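Local coordinates for uncharacterized protein (Pyrococcus horikoshii, PDB 2P8T) that is of unknown function, possibly an ATP-binding protein with aminoacyl-tRNA ligase activity, with a probable helix-turn-helix N-terminal domain, at residues Glu14-Glu18 / Gly45-Leu50; Lys53-Ile59 / Ile195-Val199; Val92-Ile98 / Ile166-Pro172. All blocks are in the same frame, centred on the assembly; numbering follows the deposited sequence.

Contact 1: Glu14-Glu18 / Gly45-Leu50; sequences EYTVE and GSVRTL
After Glu14 (psi -15°), Tyr15 and Thr16 are extended and run past one side of helix 44-56, and Thr16 is the N-cap of helix 17-26. Gly45 opens the helical segment; its backbone C lies 4.2 Å from Glu14 OE1, and its O accepts bonds from Thr49 N (3.1 Å) and Thr49 OG1 (2.9 Å). One residue on, Ser46 forms the closest register pair, with its CA 5.3 Å from Glu14 CA, and its m rotamer lets Ser46 OG donate a short 2.6 Å hydrogen bond to Glu14 O. Thr49 CG2 then meets the edge of the Tyr15 ring, 3.8 Å from Tyr15 CE2. Leu50 (chi1 t, chi2 p) lies over a ring face: its CD1 makes a CH-pi contact 4.1 Å from the Tyr15 centroid, with Tyr15 in the p rotamer (chi1 63°). This joins the N-terminal arm to the third helix of what is probably a helix-turn-helix domain. Leu50 also packs on Val20 and Val23 of helix 17-26, while Glu18 and Val17 face helix 172-187.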
loop_
_atom_site.group_PDB
_atom_site.type_symbol
_atom_site.label_atom_id
_atom_site.label_comp_id
_atom_site.label_asym_id
_atom_site.label_seq_id
_atom_site.Cartn_x
_atom_site.Cartn_y
_atom_site.Cartn_z
ATOM N N GLU A 14 7.611 13.675 11.538
ATOM C CA GLU A 14 7.476 14.343 10.206
ATOM C C GLU A 14 7.255 13.341 9.066
ATOM O O GLU A 14 6.880 13.735 7.957
ATOM C CB GLU A 14 8.684 15.233 9.894
ATOM C CG GLU A 14 8.857 16.442 10.805
ATOM C CD GLU A 14 9.667 17.569 10.155
ATOM O OE1 GLU A 14 9.505 17.816 8.936
ATOM O OE2 GLU A 14 10.467 18.217 10.867
ATOM N N TYR A 15 7.518 12.062 9.333
ATOM C CA TYR A 15 7.135 10.963 8.419
ATOM C C TYR A 15 6.724 9.741 9.225
ATOM O O TYR A 15 7.157 9.569 10.367
ATOM C CB TYR A 15 8.255 10.611 7.417
ATOM C CG TYR A 15 9.559 10.089 8.021
ATOM C CD1 TYR A 15 9.705 8.751 8.397
ATOM C CD2 TYR A 15 10.666 10.934 8.166
ATOM C CE1 TYR A 15 10.909 8.274 8.937
ATOM C CE2 TYR A 15 11.878 10.465 8.706
ATOM C CZ TYR A 15 11.989 9.141 9.089
ATOM O OH TYR A 15 13.182 8.690 9.602
ATOM N N THR A 16 5.904 8.883 8.614
ATOM C CA THR A 16 5.328 7.727 9.299
ATOM C C THR A 16 5.841 6.408 8.699
ATOM O O THR A 16 6.461 6.420 7.644
ATOM C CB THR A 16 3.784 7.766 9.201
ATOM O OG1 THR A 16 3.398 7.603 7.831
ATOM C CG2 THR A 16 3.258 9.126 9.678
ATOM N N VAL A 17 5.580 5.280 9.376
ATOM C CA VAL A 17 5.907 3.957 8.815
ATOM C C VAL A 17 5.213 3.769 7.450
ATOM O O VAL A 17 5.765 3.133 6.550
ATOM C CB VAL A 17 5.594 2.794 9.811
ATOM C CG1 VAL A 17 4.095 2.661 10.049
ATOM C CG2 VAL A 17 6.178 1.474 9.341
ATOM N N GLU A 18 4.035 4.373 7.281
ATOM C CA GLU A 18 3.308 4.248 6.027
ATOM C C GLU A 18 4.057 4.979 4.934
ATOM O O GLU A 18 4.064 4.538 3.802
ATOM C CB GLU A 18 1.866 4.774 6.146
ATOM C CG GLU A 18 0.945 3.866 6.957
ATOM C CD GLU A 18 0.976 4.129 8.445
ATOM O OE1 GLU A 18 1.665 5.086 8.867
ATOM O OE2 GLU A 18 0.292 3.387 9.192
ATOM N N GLY A 45 10.882 19.047 3.728
ATOM C CA GLY A 45 11.661 18.714 4.918
ATOM C C GLY A 45 11.495 17.257 5.298
ATOM O O GLY A 45 12.472 16.574 5.598
ATOM N N SER A 46 10.247 16.797 5.273
ATOM C CA SER A 46 9.881 15.412 5.576
ATOM C C SER A 46 10.464 14.385 4.592
ATOM O O SER A 46 11.001 13.365 5.013
ATOM C CB SER A 46 8.359 15.278 5.638
ATOM O OG SER A 46 7.861 15.874 6.825
ATOM N N VAL A 47 10.343 14.657 3.296
ATOM C CA VAL A 47 10.925 13.780 2.277
ATOM C C VAL A 47 12.454 13.749 2.381
ATOM O O VAL A 47 13.058 12.689 2.286
ATOM C CB VAL A 47 10.488 14.166 0.838
ATOM C CG1 VAL A 47 11.274 13.365 -0.215
ATOM C CG2 VAL A 47 9.010 13.937 0.657
ATOM N N ARG A 48 13.071 14.914 2.567
ATOM C CA ARG A 48 14.527 14.997 2.685
ATOM C C ARG A 48 15.019 14.135 3.827
ATOM O O ARG A 48 15.983 13.377 3.669
ATOM C CB ARG A 48 14.973 16.445 2.908
ATOM C CG ARG A 48 15.235 17.221 1.641
ATOM C CD ARG A 48 16.742 17.479 1.490
ATOM N NE ARG A 48 17.116 18.133 0.233
ATOM C CZ ARG A 48 16.718 19.344 -0.158
ATOM N NH1 ARG A 48 15.897 20.070 0.592
ATOM N NH2 ARG A 48 17.132 19.826 -1.323
ATOM N N THR A 49 14.349 14.245 4.971
ATOM C CA THR A 49 14.754 13.540 6.169
ATOM C C THR A 49 14.550 12.037 6.018
ATOM O O THR A 49 15.411 11.248 6.393
ATOM C CB THR A 49 13.982 14.059 7.403
ATOM O OG1 THR A 49 14.299 15.451 7.588
ATOM C CG2 THR A 49 14.374 13.297 8.626
ATOM N N LEU A 50 13.399 11.667 5.466
ATOM C CA LEU A 50 13.107 10.274 5.169
ATOM C C LEU A 50 14.175 9.663 4.257
ATOM O O LEU A 50 14.703 8.605 4.592
ATOM C CB LEU A 50 11.698 10.132 4.567
ATOM C CG LEU A 50 11.305 8.767 4.012
ATOM C CD1 LEU A 50 11.506 7.666 5.022
ATOM C CD2 LEU A 50 9.846 8.848 3.546
#

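Contact 2: Lys53-Ile59 / Ile195-Val199; sequences KLSHLDI and ILEVV
Where helix 44-56 of the probable helix-turn-helix domain ends in a Schellman motif, the C-terminal tail packs against it through apolar contacts, with no hydrogen bond between the two segments. The central residue is Val198, which loses 88 Å² to the other segment. It sits in a type I turn, Leu196-Val199, at the chain's C-terminal end, with Val198 N bonded to Ile195 O at 3.0 Å. Its CA is 6.4 Å from Lys53 CA, and the segments diverge to 9.3 Å between the CA atoms of Ile59 and Ile195. In the t rotamer, Val198 reaches several side chains: CG1 lies 3.8 Å from Leu54 CD2, and CG2 lies 3.9 Å from Ile59 CD1.

Leu57 comes next, with 51 Å² buried. It points toward the tail in an m,t rotamer, placing its CD1 3.7 Å from Val198 CG2. Glu197, with 42 Å² buried, extends its t,t side chain so that its carboxylate carbon CD meets Leu57 CD2 at 3.9 Å, and its carbonyl O is 3.9 Å from Lys53 CE.

The helix end is shaped by Asp58, whose phi of 60° closes the Schellman motif: Ile59 N bonds Leu54 O at 2.9 Å and Asp58 N bonds Ser55 O at 3.0 Å. The reversal brings Ile59 round to face the tail beside Leu54 and Leu57. Behind the contact, Val198 and Ile195 touch Val20 of helix 17-26, and Ile195 and Ile59 share Ile76 of helix 71-81. Val198 O accepts a hydrogen bond from Tyr15 OH, while Lys53 CG packs against the same Val198 O at 3.6 Å.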
loop_
_atom_site.group_PDB
_atom_site.type_symbol
_atom_site.label_atom_id
_atom_site.label_comp_id
_atom_site.label_asym_id
_atom_site.label_seq_id
_atom_site.Cartn_x
_atom_site.Cartn_y
_atom_site.Cartn_z
ATOM N N LYS A 53 17.474 9.254 6.085
ATOM C CA LYS A 53 17.490 8.105 6.976
ATOM C C LYS A 53 17.647 6.823 6.173
ATOM O O LYS A 53 18.431 5.959 6.546
ATOM C CB LYS A 53 16.225 8.026 7.849
ATOM C CG LYS A 53 16.321 6.977 8.953
ATOM C CD LYS A 53 17.294 7.402 10.046
ATOM C CE LYS A 53 17.326 6.371 11.166
ATOM N NZ LYS A 53 18.240 6.854 12.243
ATOM N N LEU A 54 16.905 6.713 5.072
ATOM C CA LEU A 54 17.045 5.528 4.203
ATOM C C LEU A 54 18.477 5.384 3.695
ATOM O O LEU A 54 19.019 4.277 3.706
ATOM C CB LEU A 54 16.049 5.575 3.046
ATOM C CG LEU A 54 14.592 5.402 3.457
ATOM C CD1 LEU A 54 13.723 5.661 2.262
ATOM C CD2 LEU A 54 14.314 4.001 4.035
ATOM N N SER A 55 19.120 6.504 3.353
ATOM C CA SER A 55 20.540 6.472 2.936
ATOM C C SER A 55 21.503 6.002 4.041
ATOM O O SER A 55 22.391 5.178 3.801
ATOM C CB SER A 55 20.990 7.852 2.406
ATOM O OG SER A 55 22.324 7.746 1.897
ATOM N N HIS A 56 21.313 6.519 5.262
ATOM C CA HIS A 56 22.159 6.158 6.389
ATOM C C HIS A 56 22.053 4.681 6.669
ATOM O O HIS A 56 23.053 4.026 6.968
ATOM C CB HIS A 56 21.789 6.964 7.654
ATOM C CG HIS A 56 21.968 8.437 7.484
ATOM N ND1 HIS A 56 21.381 9.362 8.324
ATOM C CD2 HIS A 56 22.607 9.148 6.527
ATOM C CE1 HIS A 56 21.671 10.580 7.903
ATOM N NE2 HIS A 56 22.410 10.481 6.809
ATOM N N LEU A 57 20.843 4.152 6.508
ATOM C CA LEU A 57 20.569 2.759 6.791
ATOM C C LEU A 57 20.920 1.824 5.619
ATOM O O LEU A 57 20.671 0.621 5.698
ATOM C CB LEU A 57 19.096 2.608 7.190
ATOM C CG LEU A 57 18.796 3.061 8.625
ATOM C CD1 LEU A 57 17.306 3.018 8.819
ATOM C CD2 LEU A 57 19.502 2.196 9.662
ATOM N N ASP A 58 21.502 2.387 4.566
ATOM C CA ASP A 58 21.952 1.627 3.373
ATOM C C ASP A 58 20.769 0.922 2.710
ATOM O O ASP A 58 20.892 -0.209 2.216
ATOM C CB ASP A 58 23.043 0.610 3.720
ATOM C CG ASP A 58 23.670 -0.034 2.471
ATOM O OD1 ASP A 58 23.789 0.668 1.444
ATOM O OD2 ASP A 58 24.012 -1.245 2.530
ATOM N N ILE A 59 19.622 1.591 2.725
ATOM C CA ILE A 59 18.430 1.039 2.100
ATOM C C ILE A 59 18.282 1.603 0.709
ATOM O O ILE A 59 17.833 0.907 -0.201
ATOM C CB ILE A 59 17.174 1.247 2.967
ATOM C CG1 ILE A 59 17.290 0.363 4.216
ATOM C CG2 ILE A 59 15.896 0.910 2.203
ATOM C CD1 ILE A 59 16.201 0.643 5.291
ATOM N N ILE A 195 12.547 -2.146 8.541
ATOM C CA ILE A 195 11.646 -1.062 8.160
ATOM C C ILE A 195 11.307 -0.194 9.373
ATOM O O ILE A 195 11.344 1.036 9.306
ATOM C CB ILE A 195 10.349 -1.602 7.507
ATOM C CG1 ILE A 195 10.653 -2.181 6.119
ATOM C CG2 ILE A 195 9.265 -0.496 7.399
ATOM C CD1 ILE A 195 9.443 -2.832 5.434
ATOM N N LEU A 196 10.964 -0.840 10.475
ATOM C CA LEU A 196 10.651 -0.129 11.721
ATOM C C LEU A 196 11.821 0.747 12.174
ATOM O O LEU A 196 11.606 1.808 12.769
ATOM C CB LEU A 196 10.282 -1.123 12.821
ATOM C CG LEU A 196 9.074 -2.038 12.576
ATOM C CD1 LEU A 196 8.933 -3.072 13.706
ATOM C CD2 LEU A 196 7.783 -1.225 12.403
ATOM N N GLU A 197 13.054 0.320 11.871
ATOM C CA GLU A 197 14.265 1.098 12.203
ATOM C C GLU A 197 14.294 2.497 11.564
ATOM O O GLU A 197 15.000 3.394 12.030
ATOM C CB GLU A 197 15.525 0.322 11.790
ATOM C CG GLU A 197 16.749 0.609 12.659
ATOM C CD GLU A 197 17.979 -0.234 12.319
ATOM O OE1 GLU A 197 17.934 -1.086 11.386
ATOM O OE2 GLU A 197 19.008 -0.036 13.012
ATOM N N VAL A 198 13.540 2.683 10.488
ATOM C CA VAL A 198 13.563 3.947 9.759
ATOM C C VAL A 198 12.772 5.053 10.499
ATOM O O VAL A 198 13.022 6.253 10.330
ATOM C CB VAL A 198 13.075 3.757 8.295
ATOM C CG1 VAL A 198 13.219 5.062 7.493
ATOM C CG2 VAL A 198 13.830 2.595 7.613
ATOM N N VAL A 199 11.806 4.662 11.325
ATOM C CA VAL A 199 11.018 5.682 12.004
ATOM C C VAL A 199 11.717 6.121 13.291
ATOM O O VAL A 199 12.301 5.297 13.991
ATOM C CB VAL A 199 9.541 5.257 12.228
ATOM C CG1 VAL A 199 9.423 3.765 12.451
ATOM C CG2 VAL A 199 8.912 6.039 13.374
#

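Contact 3: Val92-Ile98 / Ile166-Pro172; sequences VDGYPGI and ITWAETP
Strands 95-102 and 163-168 run antiparallel, their short axes 4.5 Å apart at 151°. Ile98 and Thr167 form a hydrogen-bonded pair, CA-CA 5.5 Å, in which both amides and both carbonyls are used: Ile98 N donates to Thr167 O at 2.9 Å, and Thr167 N donates to Ile98 O at 3.0 Å. Beyond the non-hydrogen-bonded pair Gly97-Trp168, Ala169 N donates to Pro96 O at 3.0 Å. Outward backbone bonds join Gly97 to Val90 in the hairpin's first strand and, on the other side, Trp168 to Lys123 and Gly124, and Ile166 to Met126. Two weaker CA-H...O contacts share these acceptors, Trp168 CA to Pro96 O at 3.3 Å and Ile166 CA to Ile98 O at 3.4 Å. At Gly97 a side chain would clash with Thr167 O, which lies 2.9 Å from Gly97 CA.

A type I' turn, Val92-Tyr95, precedes the strand, closed by Val92 N to Tyr95 O and Tyr95 N to Val92 O, each 2.9 Å. The hairpin thereby presents Val92 to the Trp168 indole (chi1 60°, chi2 100°): Val92 CG1 stands 3.7 Å from the centroid of its six-membered ring, over the face. Tyr95 CB lies 3.8 Å from Trp168 CD1.

Several polar side chains have partners outside the two segments. Thr167 OG1 bonds Ala175 O, Tyr95 OH bonds Lys123 NZ, and Thr171 OG1 caps Lys174 N and hydrogen-bonds Glu41 OE2. The arrangement is a beta hairpin whose second strand pairs antiparallel with the central strand of a five-stranded sheet, followed after a short loop by helix 172-187, which packs on Thr167 and Ile98.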
loop_
_atom_site.group_PDB
_atom_site.type_symbol
_atom_site.label_atom_id
_atom_site.label_comp_id
_atom_site.label_asym_id
_atom_site.label_seq_id
_atom_site.Cartn_x
_atom_site.Cartn_y
_atom_site.Cartn_z
ATOM N N VAL A 92 -12.588 4.532 -8.469
ATOM C CA VAL A 92 -13.829 4.119 -7.822
ATOM C C VAL A 92 -14.772 5.315 -7.862
ATOM O O VAL A 92 -14.457 6.360 -7.299
ATOM C CB VAL A 92 -13.611 3.647 -6.345
ATOM C CG1 VAL A 92 -14.938 3.233 -5.698
ATOM C CG2 VAL A 92 -12.623 2.491 -6.284
ATOM N N ASP A 93 -15.891 5.172 -8.574
ATOM C CA ASP A 93 -16.889 6.237 -8.658
ATOM C C ASP A 93 -16.217 7.572 -9.022
ATOM O O ASP A 93 -16.552 8.616 -8.463
ATOM C CB ASP A 93 -17.663 6.355 -7.326
ATOM C CG ASP A 93 -18.695 5.233 -7.127
ATOM O OD1 ASP A 93 -19.471 4.966 -8.070
ATOM O OD2 ASP A 93 -18.741 4.625 -6.020
ATOM N N GLY A 94 -15.235 7.513 -9.922
ATOM C CA GLY A 94 -14.529 8.704 -10.404
ATOM C C GLY A 94 -13.406 9.277 -9.545
ATOM O O GLY A 94 -12.811 10.283 -9.921
ATOM N N TYR A 95 -13.132 8.662 -8.391
ATOM C CA TYR A 95 -11.999 9.041 -7.531
ATOM C C TYR A 95 -10.795 8.122 -7.752
ATOM O O TYR A 95 -10.981 6.927 -7.989
ATOM C CB TYR A 95 -12.406 8.958 -6.056
ATOM C CG TYR A 95 -13.511 9.907 -5.694
ATOM C CD1 TYR A 95 -13.241 11.253 -5.444
ATOM C CD2 TYR A 95 -14.825 9.467 -5.611
ATOM C CE1 TYR A 95 -14.258 12.135 -5.131
ATOM C CE2 TYR A 95 -15.849 10.335 -5.294
ATOM C CZ TYR A 95 -15.561 11.668 -5.048
ATOM O OH TYR A 95 -16.584 12.537 -4.719
ATOM N N PRO A 96 -9.561 8.668 -7.653
ATOM C CA PRO A 96 -8.392 7.769 -7.725
ATOM C C PRO A 96 -8.366 6.797 -6.556
ATOM O O PRO A 96 -8.630 7.191 -5.428
ATOM C CB PRO A 96 -7.188 8.723 -7.656
ATOM C CG PRO A 96 -7.728 10.013 -7.103
ATOM C CD PRO A 96 -9.169 10.085 -7.494
ATOM N N GLY A 97 -8.022 5.543 -6.836
ATOM C CA GLY A 97 -7.939 4.518 -5.816
ATOM C C GLY A 97 -6.692 3.658 -5.922
ATOM O O GLY A 97 -5.933 3.757 -6.892
ATOM N N ILE A 98 -6.504 2.792 -4.927
ATOM C CA ILE A 98 -5.379 1.871 -4.895
ATOM C C ILE A 98 -5.880 0.522 -4.356
ATOM O O ILE A 98 -6.644 0.479 -3.399
ATOM C CB ILE A 98 -4.238 2.425 -3.984
ATOM C CG1 ILE A 98 -3.513 3.589 -4.666
ATOM C CG2 ILE A 98 -3.253 1.311 -3.566
ATOM C CD1 ILE A 98 -2.500 3.130 -5.734
ATOM N N ILE A 166 -9.127 -2.077 -1.019
ATOM C CA ILE A 166 -9.322 -1.062 -2.068
ATOM C C ILE A 166 -9.717 0.249 -1.418
ATOM O O ILE A 166 -10.769 0.330 -0.799
ATOM C CB ILE A 166 -10.420 -1.456 -3.085
ATOM C CG1 ILE A 166 -10.109 -2.830 -3.686
ATOM C CG2 ILE A 166 -10.548 -0.379 -4.214
ATOM C CD1 ILE A 166 -11.229 -3.460 -4.464
ATOM N N THR A 167 -8.861 1.256 -1.538
ATOM C CA THR A 167 -9.203 2.599 -1.033
ATOM C C THR A 167 -9.371 3.571 -2.192
ATOM O O THR A 167 -8.810 3.359 -3.292
ATOM C CB THR A 167 -8.107 3.165 -0.100
ATOM O OG1 THR A 167 -6.888 3.319 -0.837
ATOM C CG2 THR A 167 -7.873 2.270 1.106
ATOM N N TRP A 168 -10.100 4.659 -1.950
ATOM C CA TRP A 168 -10.128 5.762 -2.909
ATOM C C TRP A 168 -10.183 7.068 -2.157
ATOM O O TRP A 168 -10.543 7.093 -0.984
ATOM C CB TRP A 168 -11.285 5.637 -3.917
ATOM C CG TRP A 168 -12.646 5.621 -3.318
ATOM C CD1 TRP A 168 -13.532 6.681 -3.230
ATOM C CD2 TRP A 168 -13.314 4.491 -2.741
ATOM N NE1 TRP A 168 -14.704 6.264 -2.625
ATOM C CE2 TRP A 168 -14.593 4.929 -2.314
ATOM C CE3 TRP A 168 -12.956 3.143 -2.549
ATOM C CZ2 TRP A 168 -15.514 4.064 -1.715
ATOM C CZ3 TRP A 168 -13.865 2.285 -1.938
ATOM C CH2 TRP A 168 -15.132 2.755 -1.526
ATOM N N ALA A 169 -9.780 8.144 -2.819
ATOM C CA ALA A 169 -9.578 9.416 -2.133
ATOM C C ALA A 169 -9.570 10.546 -3.149
ATOM O O ALA A 169 -9.776 10.314 -4.342
ATOM C CB ALA A 169 -8.260 9.382 -1.350
ATOM N N GLU A 170 -9.332 11.764 -2.677
ATOM C CA GLU A 170 -9.310 12.934 -3.555
ATOM C C GLU A 170 -8.071 12.946 -4.440
ATOM O O GLU A 170 -8.107 13.472 -5.555
ATOM C CB GLU A 170 -9.397 14.231 -2.739
ATOM C CG GLU A 170 -10.623 14.323 -1.822
ATOM C CD GLU A 170 -11.915 14.731 -2.518
ATOM O OE1 GLU A 170 -11.959 14.792 -3.772
ATOM O OE2 GLU A 170 -12.903 15.005 -1.794
ATOM N N THR A 171 -6.984 12.357 -3.945
ATOM C CA THR A 171 -5.719 12.316 -4.683
ATOM C C THR A 171 -5.165 10.895 -4.650
ATOM O O THR A 171 -5.461 10.155 -3.716
ATOM C CB THR A 171 -4.669 13.310 -4.098
ATOM O OG1 THR A 171 -4.218 12.861 -2.819
ATOM C CG2 THR A 171 -5.236 14.734 -3.960
ATOM N N PRO A 172 -4.382 10.505 -5.678
ATOM C CA PRO A 172 -3.698 9.217 -5.640
ATOM C C PRO A 172 -2.834 9.021 -4.387
ATOM O O PRO A 172 -2.762 7.908 -3.871
ATOM C CB PRO A 172 -2.835 9.239 -6.901
ATOM C CG PRO A 172 -3.554 10.160 -7.832
ATOM C CD PRO A 172 -4.143 11.214 -6.952
#

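Contacts 1 and 2 come in series along the chain, both use helix 44-56, and lie 11 Å apart between centres. They touch directly: Tyr15 OH lies 2.5 Å from Val198 O, a probable hydrogen bond, and Leu50 CD1 packs 4.0 Å from Val198 CG1. The two modelled chain ends thus meet on one helix of the N-terminal domain. Contact 3 belongs to the five-stranded sheet of the DUF4443 region, 23 Å from contact 1 and 29 Å from contact 2 between centres, with no touch to either. It falls between the two halves of contact 2 in sequence, so the polypeptide completes the sheet domain before its tail returns to the N-terminal domain.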